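PDB 5I01: phosphoheptose isomerase from Neisseria gonorrhoeae, which catalyses the isomerisation of sedoheptulose 7-phosphate to D-glycero-D-manno-heptose 7-phosphate, the first step of the heptose biosynthesis that feeds lipooligosaccharide synthesis. Local coordinates for residues R19-A24 / Q177-L182; L50-G55 / A128-A133; V82-D87 / K106-L111; H143-T148 / V164-P169. The protein carries 1 engineered substitution. All coordinates share one frame; numbering follows the deposited sequence.

Interaction 1: residues R19-A24 / Q177-L182; sequences RAKQEA and QENHIL. With ZN (zinc ion), chain H.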
loop_
_atom_site.group_PDB
_atom_site.type_symbol
_atom_site.label_atom_id
_atom_site.label_comp_id
_atom_site.label_asym_id
_atom_site.label_seq_id
_atom_site.Cartn_x
_atom_site.Cartn_y
_atom_site.Cartn_z
ATOM N N ARG A 19 -5.508 -31.743 -8.339
ATOM C CA ARG A 19 -6.907 -32.146 -8.624
ATOM C C ARG A 19 -7.782 -30.959 -9.001
ATOM O O ARG A 19 -8.539 -31.031 -9.966
ATOM C CB ARG A 19 -7.563 -32.852 -7.427
ATOM C CG ARG A 19 -7.060 -34.259 -7.144
ATOM C CD ARG A 19 -8.089 -35.083 -6.394
ATOM N NE ARG A 19 -8.566 -34.451 -5.162
ATOM C CZ ARG A 19 -7.901 -34.387 -4.006
ATOM N NH1 ARG A 19 -6.672 -34.897 -3.870
ATOM N NH2 ARG A 19 -8.479 -33.801 -2.965
ATOM N N ALA A 20 -7.665 -29.878 -8.228
ATOM C CA ALA A 20 -8.449 -28.651 -8.449
ATOM C C ALA A 20 -8.214 -28.027 -9.811
ATOM O O ALA A 20 -9.151 -27.541 -10.433
ATOM C CB ALA A 20 -8.173 -27.637 -7.360
ATOM N N LYS A 21 -6.968 -28.054 -10.270
ATOM C CA LYS A 21 -6.614 -27.482 -11.565
ATOM C C LYS A 21 -7.001 -28.373 -12.738
ATOM O O LYS A 21 -7.346 -27.866 -13.794
ATOM C CB LYS A 21 -5.124 -27.116 -11.620
ATOM C CG LYS A 21 -4.809 -25.814 -10.899
ATOM C CD LYS A 21 -3.394 -25.341 -11.177
ATOM C CE LYS A 21 -3.164 -23.941 -10.631
ATOM N NZ LYS A 21 -3.455 -23.837 -9.175
ATOM N N GLN A 22 -6.951 -29.688 -12.553
ATOM C CA GLN A 22 -7.435 -30.623 -13.574
ATOM C C GLN A 22 -8.943 -30.469 -13.875
ATOM O O GLN A 22 -9.365 -30.623 -15.023
ATOM C CB GLN A 22 -7.089 -32.063 -13.183
ATOM C CG GLN A 22 -5.598 -32.351 -13.280
ATOM C CD GLN A 22 -5.198 -33.730 -12.776
ATOM O OE1 GLN A 22 -5.676 -34.199 -11.742
ATOM N NE2 GLN A 22 -4.296 -34.380 -13.502
ATOM N N GLU A 23 -9.740 -30.144 -12.857
ATOM C CA GLU A 23 -11.182 -29.927 -13.029
ATOM C C GLU A 23 -11.493 -28.582 -13.671
ATOM O O GLU A 23 -12.309 -28.502 -14.583
ATOM C CB GLU A 23 -11.915 -30.032 -11.688
ATOM C CG GLU A 23 -11.820 -31.406 -11.024
ATOM C CD GLU A 23 -12.437 -32.534 -11.849
ATOM O OE1 GLU A 23 -13.485 -32.315 -12.506
ATOM O OE2 GLU A 23 -11.868 -33.647 -11.825
ATOM N N ALA A 24 -10.852 -27.524 -13.187
ATOM C CA ALA A 24 -11.012 -26.190 -13.785
ATOM C C ALA A 24 -10.579 -26.157 -15.255
ATOM O O ALA A 24 -11.137 -25.403 -16.039
ATOM C CB ALA A 24 -10.249 -25.145 -12.982
ATOM N N GLN A 177 -8.020 -19.335 -4.604
ATOM C CA GLN A 177 -6.985 -18.309 -4.834
ATOM C C GLN A 177 -5.920 -18.789 -5.820
ATOM O O GLN A 177 -5.556 -18.063 -6.731
ATOM C CB GLN A 177 -6.312 -17.873 -3.520
ATOM C CG GLN A 177 -7.125 -16.867 -2.715
ATOM C CD GLN A 177 -6.737 -16.774 -1.228
ATOM O OE1 GLN A 177 -5.762 -17.387 -0.759
ATOM N NE2 GLN A 177 -7.519 -15.997 -0.475
ATOM N N GLU A 178 -5.449 -20.021 -5.642
ATOM C CA GLU A 178 -4.391 -20.595 -6.485
ATOM C C GLU A 178 -4.810 -20.750 -7.946
ATOM O O GLU A 178 -3.991 -20.542 -8.841
ATOM C CB GLU A 178 -3.944 -21.940 -5.932
ATOM C CG GLU A 178 -3.219 -21.822 -4.601
ATOM C CD GLU A 178 -3.214 -23.113 -3.794
ATOM O OE1 GLU A 178 -3.538 -24.191 -4.358
ATOM O OE2 GLU A 178 -2.888 -23.046 -2.576
ATOM N N ASN A 179 -6.071 -21.130 -8.173
ATOM C CA ASN A 179 -6.657 -21.151 -9.522
ATOM C C ASN A 179 -6.858 -19.722 -10.075
ATOM O O ASN A 179 -6.673 -19.484 -11.267
ATOM C CB ASN A 179 -7.990 -21.931 -9.550
ATOM C CG ASN A 179 -7.793 -23.430 -9.517
ATOM O OD1 ASN A 179 -8.078 -24.135 -10.487
ATOM N ND2 ASN A 179 -7.288 -23.930 -8.403
ATOM N N HIS A 180 -7.241 -18.782 -9.220
ATOM C CA HIS A 180 -7.410 -17.399 -9.642
ATOM C C HIS A 180 -6.136 -16.798 -10.253
ATOM O O HIS A 180 -6.202 -16.112 -11.284
ATOM C CB HIS A 180 -7.895 -16.518 -8.480
ATOM C CG HIS A 180 -9.357 -16.642 -8.182
ATOM N ND1 HIS A 180 -9.932 -16.074 -7.065
ATOM C CD2 HIS A 180 -10.361 -17.249 -8.855
ATOM C CE1 HIS A 180 -11.228 -16.329 -7.062
ATOM N NE2 HIS A 180 -11.510 -17.046 -8.135
ATOM N N ILE A 181 -4.989 -17.048 -9.624
ATOM C CA ILE A 181 -3.733 -16.474 -10.109
ATOM C C ILE A 181 -3.291 -17.127 -11.422
ATOM O O ILE A 181 -2.747 -16.449 -12.284
ATOM C CB ILE A 181 -2.608 -16.467 -9.031
ATOM C CG1 ILE A 181 -1.495 -15.504 -9.428
ATOM C CG2 ILE A 181 -2.024 -17.847 -8.771
ATOM C CD1 ILE A 181 -1.950 -14.052 -9.443
ATOM N N LEU A 182 -3.539 -18.432 -11.568
ATOM C CA LEU A 182 -3.362 -19.111 -12.844
ATOM C C LEU A 182 -4.218 -18.431 -13.920
ATOM O O LEU A 182 -3.705 -18.092 -14.988
ATOM C CB LEU A 182 -3.711 -20.609 -12.733
ATOM C CG LEU A 182 -3.846 -21.414 -14.039
ATOM C CD1 LEU A 182 -2.579 -21.314 -14.875
ATOM C CD2 LEU A 182 -4.181 -22.867 -13.762
HETATM ZN ZN ZN H . -4.566 -17.389 0.850
#
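Lys21 and Asn179 both set out with CG anti to their own carbonyl carbon (chi1 -78° and -77°), and the two side chains then slide past each other in opposite directions. The contact is a helix-helix packing in the SIS-family fold: helix 6-27, near the N terminus, lies against helix 173-193, the last of the chain, with local axes 10.3 Å apart and inclined at 51°. Lys21 contributes the largest share of the buried surface, followed by Asn179. Its CG lies 3.7 Å from OD1 of Asn179, and farther out CE of Lys21 presses on CD2 of Leu182 at 3.5 Å, the two side chains meeting at a slant. The lysine bends at its last torsion, and NZ reaches the backbone O of Glu178 in a weak hydrogen bond of 3.4 Å.

Asn179 pushes its amide between two small residues: OD1 approaches CB of Ala24 at 3.5 Å, and ND2 lies 4.0 Å from CB of Ala20. That ND2 is satisfied by the backbone O of Arg175, one helical turn earlier. The carboxylate of Glu178 does not touch the amine; it is bonded to Ser17, Arg175 and His185 of the second subunit. NZ of Lys21 also lies near its counterpart in that subunit, and the carboxylate, though not in contact, probably offsets some of the repulsion between the two amines. The same helix delivers a metal ligand across the subunit interface: His63, Glu67 and His185 of the second subunit bind the zinc ion together with OE1 of Gln177, 2.0 Å from the metal.

Interaction 2: residues L50-G55 / A128-A133; sequences LACGNG and ANVIEA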
loop_
_atom_site.group_PDB
_atom_site.type_symbol
_atom_site.label_atom_id
_atom_site.label_comp_id
_atom_site.label_asym_id
_atom_site.label_seq_id
_atom_site.Cartn_x
_atom_site.Cartn_y
_atom_site.Cartn_z
ATOM N N LEU A 50 -10.227 -1.828 -13.937
ATOM C CA LEU A 50 -10.147 -1.706 -12.485
ATOM C C LEU A 50 -10.253 -3.099 -11.870
ATOM O O LEU A 50 -11.074 -3.898 -12.316
ATOM C CB LEU A 50 -11.276 -0.822 -11.970
ATOM C CG LEU A 50 -11.460 0.514 -12.690
ATOM C CD1 LEU A 50 -12.567 1.309 -12.004
ATOM C CD2 LEU A 50 -10.163 1.311 -12.717
ATOM N N ALA A 51 -9.426 -3.387 -10.863
ATOM C CA ALA A 51 -9.461 -4.673 -10.156
ATOM C C ALA A 51 -9.704 -4.447 -8.674
ATOM O O ALA A 51 -9.203 -3.474 -8.111
ATOM C CB ALA A 51 -8.168 -5.431 -10.363
ATOM N N CYS A 52 -10.483 -5.329 -8.051
ATOM C CA CYS A 52 -10.667 -5.289 -6.603
ATOM C C CYS A 52 -10.953 -6.669 -5.986
ATOM O O CYS A 52 -11.376 -7.604 -6.678
ATOM C CB CYS A 52 -11.784 -4.317 -6.239
ATOM S SG CYS A 52 -13.440 -4.928 -6.600
ATOM N N GLY A 53 -10.738 -6.760 -4.674
ATOM C CA GLY A 53 -10.913 -7.998 -3.926
ATOM C C GLY A 53 -10.409 -7.844 -2.502
ATOM O O GLY A 53 -9.773 -6.831 -2.197
ATOM N N ASN A 54 -10.705 -8.829 -1.644
ATOM C CA ASN A 54 -10.279 -8.824 -0.224
ATOM C C ASN A 54 -9.248 -9.902 0.113
ATOM O O ASN A 54 -9.263 -10.984 -0.474
ATOM C CB ASN A 54 -11.492 -9.025 0.707
ATOM C CG ASN A 54 -12.498 -7.889 0.615
ATOM O OD1 ASN A 54 -12.159 -6.730 0.844
ATOM N ND2 ASN A 54 -13.735 -8.218 0.281
ATOM N N GLY A 55 -8.376 -9.619 1.081
ATOM C CA GLY A 55 -7.429 -10.617 1.600
ATOM C C GLY A 55 -6.420 -11.067 0.565
ATOM O O GLY A 55 -5.717 -10.247 -0.029
ATOM N N ALA A 128 -19.397 -8.443 0.311
ATOM C CA ALA A 128 -20.261 -7.255 0.306
ATOM C C ALA A 128 -19.675 -6.065 -0.464
ATOM O O ALA A 128 -20.385 -5.442 -1.270
ATOM C CB ALA A 128 -20.598 -6.844 1.733
ATOM N N ASN A 129 -18.394 -5.754 -0.232
ATOM C CA ASN A 129 -17.759 -4.628 -0.956
ATOM C C ASN A 129 -17.523 -4.878 -2.447
ATOM O O ASN A 129 -17.582 -3.929 -3.234
ATOM C CB ASN A 129 -16.489 -4.098 -0.274
ATOM C CG ASN A 129 -15.433 -5.155 -0.051
ATOM O OD1 ASN A 129 -15.547 -6.290 -0.512
ATOM N ND2 ASN A 129 -14.391 -4.780 0.682
ATOM N N VAL A 130 -17.303 -6.132 -2.832
ATOM C CA VAL A 130 -17.206 -6.501 -4.257
ATOM C C VAL A 130 -18.573 -6.466 -4.960
ATOM O O VAL A 130 -18.655 -6.054 -6.111
ATOM C CB VAL A 130 -16.549 -7.878 -4.468
ATOM C CG1 VAL A 130 -16.377 -8.161 -5.966
ATOM C CG2 VAL A 130 -15.210 -7.941 -3.738
ATOM N N ILE A 131 -19.634 -6.887 -4.262
ATOM C CA ILE A 131 -21.027 -6.737 -4.754
ATOM C C ILE A 131 -21.384 -5.266 -5.029
ATOM O O ILE A 131 -21.868 -4.935 -6.122
ATOM C CB ILE A 131 -22.067 -7.335 -3.758
ATOM C CG1 ILE A 131 -21.958 -8.877 -3.710
ATOM C CG2 ILE A 131 -23.498 -6.890 -4.100
ATOM C CD1 ILE A 131 -22.649 -9.507 -2.510
ATOM N N GLU A 132 -21.158 -4.394 -4.046
ATOM C CA GLU A 132 -21.437 -2.960 -4.230
ATOM C C GLU A 132 -20.631 -2.364 -5.399
ATOM O O GLU A 132 -21.140 -1.493 -6.121
ATOM C CB GLU A 132 -21.215 -2.165 -2.928
ATOM C CG GLU A 132 -22.391 -2.207 -1.955
ATOM C CD GLU A 132 -23.531 -1.256 -2.342
ATOM O OE1 GLU A 132 -23.317 -0.016 -2.382
ATOM O OE2 GLU A 132 -24.657 -1.738 -2.594
ATOM N N ALA A 133 -19.397 -2.846 -5.590
ATOM C CA ALA A 133 -18.568 -2.450 -6.745
ATOM C C ALA A 133 -19.170 -2.864 -8.096
ATOM O O ALA A 133 -19.083 -2.111 -9.061
ATOM C CB ALA A 133 -17.157 -3.004 -6.613
#
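Asn54 and Asn129 meet tip to tip in a paired-amide arrangement within the SIS domain, each giving one N-H and accepting one. ND2 of Asn54 donates to OD1 of Asn129 at 2.8 Å, while ND2 of Asn129 donates back to OD1 of Asn54 at 3.0 Å with a nearly straight N-H···O angle of 168°. Both donors approach in the carbonyl plane on a lone pair, and the amide planes are only 19° apart, so the two bonds hold each group flat and fix its rotation. Asn129 reaches the partner with CG placed between its own backbone N and carbonyl carbon (chi1 56°).

The pair sits at the C-terminal end of the strands of the parallel sheet, where the loop after strand 49-52 meets the first turn of helix 128-139. Asn54 and Gly55 are predicted to bind substrate, as are Ser122 and Ser127 close to Val130, so the paired amides probably help to position the loop at the pocket. Gly55 occupies the N-cap position of helix 56-69, and its backbone is also tied to Ser89 and Thr92 of the third subunit, whose Thr92 packs on Asn54 as well.

Behind the amides the contact becomes apolar. CG2 of Val130 lies 4.3 Å from CA of Gly53 and equally far from ND2 of Asn54. Deeper still, Cys52 turns its sulfur toward the helix, and Leu118 of the adjoining strand touches both Cys52 and Ala133. There SG of Cys52 lies 4.4 Å from CG1 of Val130 and 4.2 Å from CB of Ala133.

Interaction 3: residues V82-D87 / K106-L111; sequences VALTTD and KQVRAL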
loop_
_atom_site.group_PDB
_atom_site.type_symbol
_atom_site.label_atom_id
_atom_site.label_comp_id
_atom_site.label_asym_id
_atom_site.label_seq_id
_atom_site.Cartn_x
_atom_site.Cartn_y
_atom_site.Cartn_z
ATOM N N VAL A 82 -5.663 -0.319 -12.979
ATOM C CA VAL A 82 -5.537 0.201 -11.613
ATOM C C VAL A 82 -6.154 -0.803 -10.623
ATOM O O VAL A 82 -7.299 -1.200 -10.777
ATOM C CB VAL A 82 -6.265 1.565 -11.472
ATOM C CG1 VAL A 82 -6.063 2.165 -10.081
ATOM C CG2 VAL A 82 -5.789 2.547 -12.536
ATOM N N ALA A 83 -5.405 -1.216 -9.614
ATOM C CA ALA A 83 -5.988 -1.987 -8.527
ATOM C C ALA A 83 -6.613 -0.990 -7.566
ATOM O O ALA A 83 -5.987 -0.002 -7.219
ATOM C CB ALA A 83 -4.917 -2.807 -7.821
ATOM N N LEU A 84 -7.837 -1.258 -7.126
ATOM C CA LEU A 84 -8.533 -0.388 -6.169
ATOM C C LEU A 84 -8.255 -0.753 -4.710
ATOM O O LEU A 84 -8.905 -0.236 -3.805
ATOM C CB LEU A 84 -10.039 -0.446 -6.418
ATOM C CG LEU A 84 -10.522 -0.164 -7.835
ATOM C CD1 LEU A 84 -12.032 -0.296 -7.860
ATOM C CD2 LEU A 84 -10.098 1.216 -8.312
ATOM N N THR A 85 -7.263 -1.602 -4.476
ATOM C CA THR A 85 -6.980 -2.145 -3.150
ATOM C C THR A 85 -5.655 -1.639 -2.576
ATOM O O THR A 85 -5.172 -2.213 -1.629
ATOM C CB THR A 85 -6.929 -3.696 -3.224
ATOM O OG1 THR A 85 -5.940 -4.105 -4.175
ATOM C CG2 THR A 85 -8.274 -4.265 -3.652
ATOM N N THR A 86 -5.075 -0.582 -3.147
ATOM C CA THR A 86 -3.729 -0.119 -2.778
ATOM C C THR A 86 -3.692 1.198 -1.980
ATOM O O THR A 86 -2.835 1.358 -1.094
ATOM C CB THR A 86 -2.844 0.085 -4.026
ATOM O OG1 THR A 86 -3.455 1.028 -4.905
ATOM C CG2 THR A 86 -2.611 -1.215 -4.768
ATOM N N ASP A 87 -4.570 2.149 -2.307
ATOM C CA ASP A 87 -4.587 3.455 -1.613
ATOM C C ASP A 87 -5.182 3.319 -0.203
ATOM O O ASP A 87 -6.408 3.270 -0.022
ATOM C CB ASP A 87 -5.341 4.538 -2.424
ATOM C CG ASP A 87 -5.079 5.965 -1.902
ATOM O OD1 ASP A 87 -4.452 6.115 -0.833
ATOM O OD2 ASP A 87 -5.507 6.943 -2.561
ATOM N N LYS A 106 -16.921 3.282 -4.276
ATOM C CA LYS A 106 -16.639 4.726 -4.369
ATOM C C LYS A 106 -15.489 5.051 -5.325
ATOM O O LYS A 106 -15.526 6.056 -6.039
ATOM C CB LYS A 106 -16.369 5.329 -2.986
ATOM C CG LYS A 106 -17.621 5.455 -2.124
ATOM C CD LYS A 106 -17.437 6.413 -0.963
ATOM C CE LYS A 106 -17.501 7.880 -1.394
ATOM N NZ LYS A 106 -18.861 8.302 -1.838
ATOM N N GLN A 107 -14.466 4.206 -5.337
ATOM C CA GLN A 107 -13.364 4.359 -6.289
ATOM C C GLN A 107 -13.792 4.080 -7.738
ATOM O O GLN A 107 -13.250 4.678 -8.673
ATOM C CB GLN A 107 -12.187 3.472 -5.896
ATOM C CG GLN A 107 -11.549 3.867 -4.576
ATOM C CD GLN A 107 -10.384 2.971 -4.228
ATOM O OE1 GLN A 107 -9.290 3.092 -4.801
ATOM N NE2 GLN A 107 -10.610 2.047 -3.298
ATOM N N VAL A 108 -14.758 3.179 -7.918
ATOM C CA VAL A 108 -15.325 2.893 -9.245
ATOM C C VAL A 108 -16.078 4.122 -9.747
ATOM O O VAL A 108 -15.899 4.517 -10.892
ATOM C CB VAL A 108 -16.242 1.646 -9.241
ATOM C CG1 VAL A 108 -16.945 1.476 -10.579
ATOM C CG2 VAL A 108 -15.440 0.385 -8.923
ATOM N N ARG A 109 -16.894 4.729 -8.883
ATOM C CA ARG A 109 -17.558 6.006 -9.205
ATOM C C ARG A 109 -16.576 7.158 -9.493
ATOM O O ARG A 109 -16.864 7.991 -10.334
ATOM C CB ARG A 109 -18.573 6.417 -8.121
ATOM C CG ARG A 109 -19.929 5.726 -8.248
ATOM C CD ARG A 109 -21.009 6.380 -7.392
ATOM N NE ARG A 109 -20.848 6.075 -5.965
ATOM C CZ ARG A 109 -21.195 4.925 -5.359
ATOM N NH1 ARG A 109 -21.741 3.908 -6.040
ATOM N NH2 ARG A 109 -20.987 4.784 -4.044
ATOM N N ALA A 110 -15.429 7.196 -8.817
ATOM C CA ALA A 110 -14.370 8.170 -9.135
ATOM C C ALA A 110 -13.722 7.924 -10.502
ATOM O O ALA A 110 -13.751 8.795 -11.376
ATOM C CB ALA A 110 -13.296 8.158 -8.061
ATOM N N LEU A 111 -13.145 6.735 -10.673
ATOM C CA LEU A 111 -12.280 6.431 -11.821
ATOM C C LEU A 111 -12.989 5.888 -13.061
ATOM O O LEU A 111 -12.542 6.139 -14.170
ATOM C CB LEU A 111 -11.191 5.438 -11.402
ATOM C CG LEU A 111 -10.315 5.858 -10.216
ATOM C CD1 LEU A 111 -9.251 4.808 -9.956
ATOM C CD2 LEU A 111 -9.664 7.215 -10.443
HETATM O O HOH W 1 -6.624 1.871 -4.178
#
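Gln107 starts its run along Leu84 at CB, which lies 3.9 Å from CD2 of that leucine. Beyond CG the chain is extended, with CD anti to CA (chi2 -180°), and this carries the amide past the leucine side chain, CD passing CB of Leu84 at 4.1 Å. At the tip the two amide atoms take separate tasks. NE2 donates to the backbone O of Leu84 at 2.9 Å; it approaches in the carbonyl plane on a lone pair, but the N-H···O angle is only 139° and the acceptor is tilted 27° from the glutamine amide plane. The same nitrogen also bonds to the backbone O of Val103. OE1 accepts from a water 3.0 Å away, and that water accepts in turn from the backbone N of Asp87 at 2.8 Å.

Helix 105-111 packs over the face of the parallel sheet at strand 81-83, an outermost strand within this chain, and grips the turn that leads to helix 88-97, for which Asp87 is the N-cap residue. Leu84 fills the apolar side of the contact with its branches divided: CD1 meets CG2 of Val108 at 3.6 Å, the side chains crossing at about a right angle, whereas CD2 faces CD1 of Leu111 at 4.0 Å. CD1 of Leu111 also touches CG1 of Val82, and across the subunit interface Val82 packs on Leu111 of the fourth subunit and Leu111 on Val82 of that subunit.

Interaction 4: residues H143-T148 / V164-P169; sequences HVIALT and VLLNVP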
loop_
_atom_site.group_PDB
_atom_site.type_symbol
_atom_site.label_atom_id
_atom_site.label_comp_id
_atom_site.label_asym_id
_atom_site.label_seq_id
_atom_site.Cartn_x
_atom_site.Cartn_y
_atom_site.Cartn_z
ATOM N N HIS A 143 -18.356 -3.194 -18.197
ATOM C CA HIS A 143 -18.527 -4.650 -18.197
ATOM C C HIS A 143 -17.763 -5.239 -17.017
ATOM O O HIS A 143 -16.824 -4.621 -16.519
ATOM C CB HIS A 143 -18.050 -5.239 -19.516
ATOM C CG HIS A 143 -18.595 -4.532 -20.716
ATOM N ND1 HIS A 143 -19.945 -4.350 -20.921
ATOM C CD2 HIS A 143 -17.974 -3.943 -21.766
ATOM C CE1 HIS A 143 -20.134 -3.687 -22.048
ATOM N NE2 HIS A 143 -18.953 -3.431 -22.583
ATOM N N VAL A 144 -18.172 -6.420 -16.564
ATOM C CA VAL A 144 -17.615 -7.021 -15.345
ATOM C C VAL A 144 -17.024 -8.393 -15.651
ATOM O O VAL A 144 -17.575 -9.142 -16.456
ATOM C CB VAL A 144 -18.674 -7.100 -14.213
ATOM C CG1 VAL A 144 -18.126 -7.765 -12.953
ATOM C CG2 VAL A 144 -19.150 -5.701 -13.864
ATOM N N ILE A 145 -15.878 -8.689 -15.034
ATOM C CA ILE A 145 -15.295 -10.028 -15.044
ATOM C C ILE A 145 -15.173 -10.452 -13.590
ATOM O O ILE A 145 -14.392 -9.875 -12.832
ATOM C CB ILE A 145 -13.919 -10.070 -15.740
ATOM C CG1 ILE A 145 -14.060 -9.681 -17.212
ATOM C CG2 ILE A 145 -13.275 -11.459 -15.619
ATOM C CD1 ILE A 145 -12.751 -9.339 -17.890
ATOM N N ALA A 146 -15.962 -11.446 -13.202
ATOM C CA ALA A 146 -15.981 -11.921 -11.831
ATOM C C ALA A 146 -15.080 -13.140 -11.713
ATOM O O ALA A 146 -15.227 -14.092 -12.482
ATOM C CB ALA A 146 -17.401 -12.275 -11.422
ATOM N N LEU A 147 -14.141 -13.094 -10.763
ATOM C CA LEU A 147 -13.374 -14.263 -10.367
ATOM C C LEU A 147 -13.947 -14.739 -9.039
ATOM O O LEU A 147 -13.712 -14.110 -8.002
ATOM C CB LEU A 147 -11.877 -13.937 -10.263
ATOM C CG LEU A 147 -11.127 -13.943 -11.605
ATOM C CD1 LEU A 147 -11.631 -12.820 -12.505
ATOM C CD2 LEU A 147 -9.629 -13.813 -11.425
ATOM N N THR A 148 -14.714 -15.835 -9.082
ATOM C CA THR A 148 -15.398 -16.392 -7.900
ATOM C C THR A 148 -15.011 -17.838 -7.619
ATOM O O THR A 148 -14.285 -18.457 -8.395
ATOM C CB THR A 148 -16.935 -16.327 -8.039
ATOM O OG1 THR A 148 -17.374 -17.260 -9.034
ATOM C CG2 THR A 148 -17.400 -14.912 -8.417
ATOM N N VAL A 164 -18.544 -11.688 -17.809
ATOM C CA VAL A 164 -17.911 -13.014 -17.894
ATOM C C VAL A 164 -17.651 -13.555 -16.489
ATOM O O VAL A 164 -16.993 -12.904 -15.686
ATOM C CB VAL A 164 -16.582 -12.967 -18.687
ATOM C CG1 VAL A 164 -15.921 -14.342 -18.737
ATOM C CG2 VAL A 164 -16.820 -12.453 -20.098
ATOM N N LEU A 165 -18.173 -14.745 -16.204
ATOM C CA LEU A 165 -18.012 -15.380 -14.902
ATOM C C LEU A 165 -16.925 -16.409 -15.026
ATOM O O LEU A 165 -17.021 -17.294 -15.869
ATOM C CB LEU A 165 -19.306 -16.067 -14.450
ATOM C CG LEU A 165 -19.261 -16.846 -13.125
ATOM C CD1 LEU A 165 -18.916 -15.941 -11.955
ATOM C CD2 LEU A 165 -20.580 -17.556 -12.884
ATOM N N LEU A 166 -15.904 -16.283 -14.183
ATOM C CA LEU A 166 -14.847 -17.272 -14.047
ATOM C C LEU A 166 -14.986 -17.888 -12.648
ATOM O O LEU A 166 -14.377 -17.431 -11.668
ATOM C CB LEU A 166 -13.464 -16.631 -14.275
ATOM C CG LEU A 166 -13.221 -15.912 -15.614
ATOM C CD1 LEU A 166 -11.854 -15.257 -15.694
ATOM C CD2 LEU A 166 -13.358 -16.872 -16.772
ATOM N N ASN A 167 -15.815 -18.918 -12.551
ATOM C CA ASN A 167 -16.011 -19.600 -11.286
ATOM C C ASN A 167 -15.109 -20.824 -11.185
ATOM O O ASN A 167 -15.103 -21.672 -12.076
ATOM C CB ASN A 167 -17.471 -20.009 -11.085
ATOM C CG ASN A 167 -17.716 -20.558 -9.706
ATOM O OD1 ASN A 167 -17.657 -19.829 -8.711
ATOM N ND2 ASN A 167 -17.925 -21.855 -9.626
ATOM N N VAL A 168 -14.354 -20.893 -10.089
ATOM C CA VAL A 168 -13.572 -22.058 -9.742
ATOM C C VAL A 168 -14.477 -22.982 -8.928
ATOM O O VAL A 168 -14.854 -22.629 -7.809
ATOM C CB VAL A 168 -12.327 -21.663 -8.918
ATOM C CG1 VAL A 168 -11.541 -22.899 -8.497
ATOM C CG2 VAL A 168 -11.442 -20.718 -9.721
ATOM N N PRO A 169 -14.846 -24.162 -9.476
ATOM C CA PRO A 169 -15.781 -25.020 -8.745
ATOM C C PRO A 169 -15.051 -25.840 -7.680
ATOM O O PRO A 169 -14.697 -27.000 -7.902
ATOM C CB PRO A 169 -16.367 -25.892 -9.855
ATOM C CG PRO A 169 -15.224 -26.073 -10.796
ATOM C CD PRO A 169 -14.430 -24.790 -10.745
#
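Thr148 and Asn167 are neighbours on adjacent parallel strands, their side chains on the same face and crossing at about a right angle, and OG1 of the threonine donates to OD1 of the asparagine at 2.6 Å, in the carbonyl plane and on a lone pair. The other end of that amide is occupied too, ND2 of Asn167 bonding to the backbone O of Arg150. Five backbone bonds form the ladder: Val164 N to Val144 O, Ala146 N to Val164 O, Leu166 N to Ala146 O at 2.9 Å, Thr148 N to Leu166 O, and Val168 N to Thr148 O at 3.0 Å. Strand 143-149 thus spends Val144 O and both backbone groups of Ala146 and Thr148 on this neighbour, while Ile145 and Leu147 bond on its other edge to strand 117-122. Thr148 O takes a second donor, NE2 of His180. Asp163 OD1 accepts from Val144 N just before the ladder begins.

On one face, CD1 of Leu166 lies 4.0 Å from CD1 of Leu147 and 4.1 Å from CG2 of Ile145, all three side chains pointing the same way. On the other, CD1 of Leu165 crosses toward Thr148, 3.6 Å from OG1, and also meets Ala146.

The two strands and helix 153-158 between them make a beta-alpha-beta unit. That helix covers Ala146, Thr148 and Leu165, whereas helices 29-44 and 173-193 pack over the face of Ile145, Leu147 and Leu166, and strand 164-168 forms one edge of the sheet within this chain.

How the interactions relate
From the N terminus, helix 6-27 supplies the first half of interaction 1, whose loop closes only at helix 173-193 and encloses the other three contacts. Within it, interaction 2 runs from strand 49-52 to helix 128-139, and interaction 3, from residues 82-87 to 106-111, nests inside that loop. Interaction 4 follows in series, closing strand 143-149 on strand 164-168; no loops cross. Strands 49-52 and 81-83 are neighbours, so interactions 2 and 3 meet through backbone bonds of Ala51 with Val82 and Leu84. Toward the opposite edge of the sheet, at strand 164-168, helix 173-193 joins interaction 1 to interaction 4, with centres about 13 Å apart.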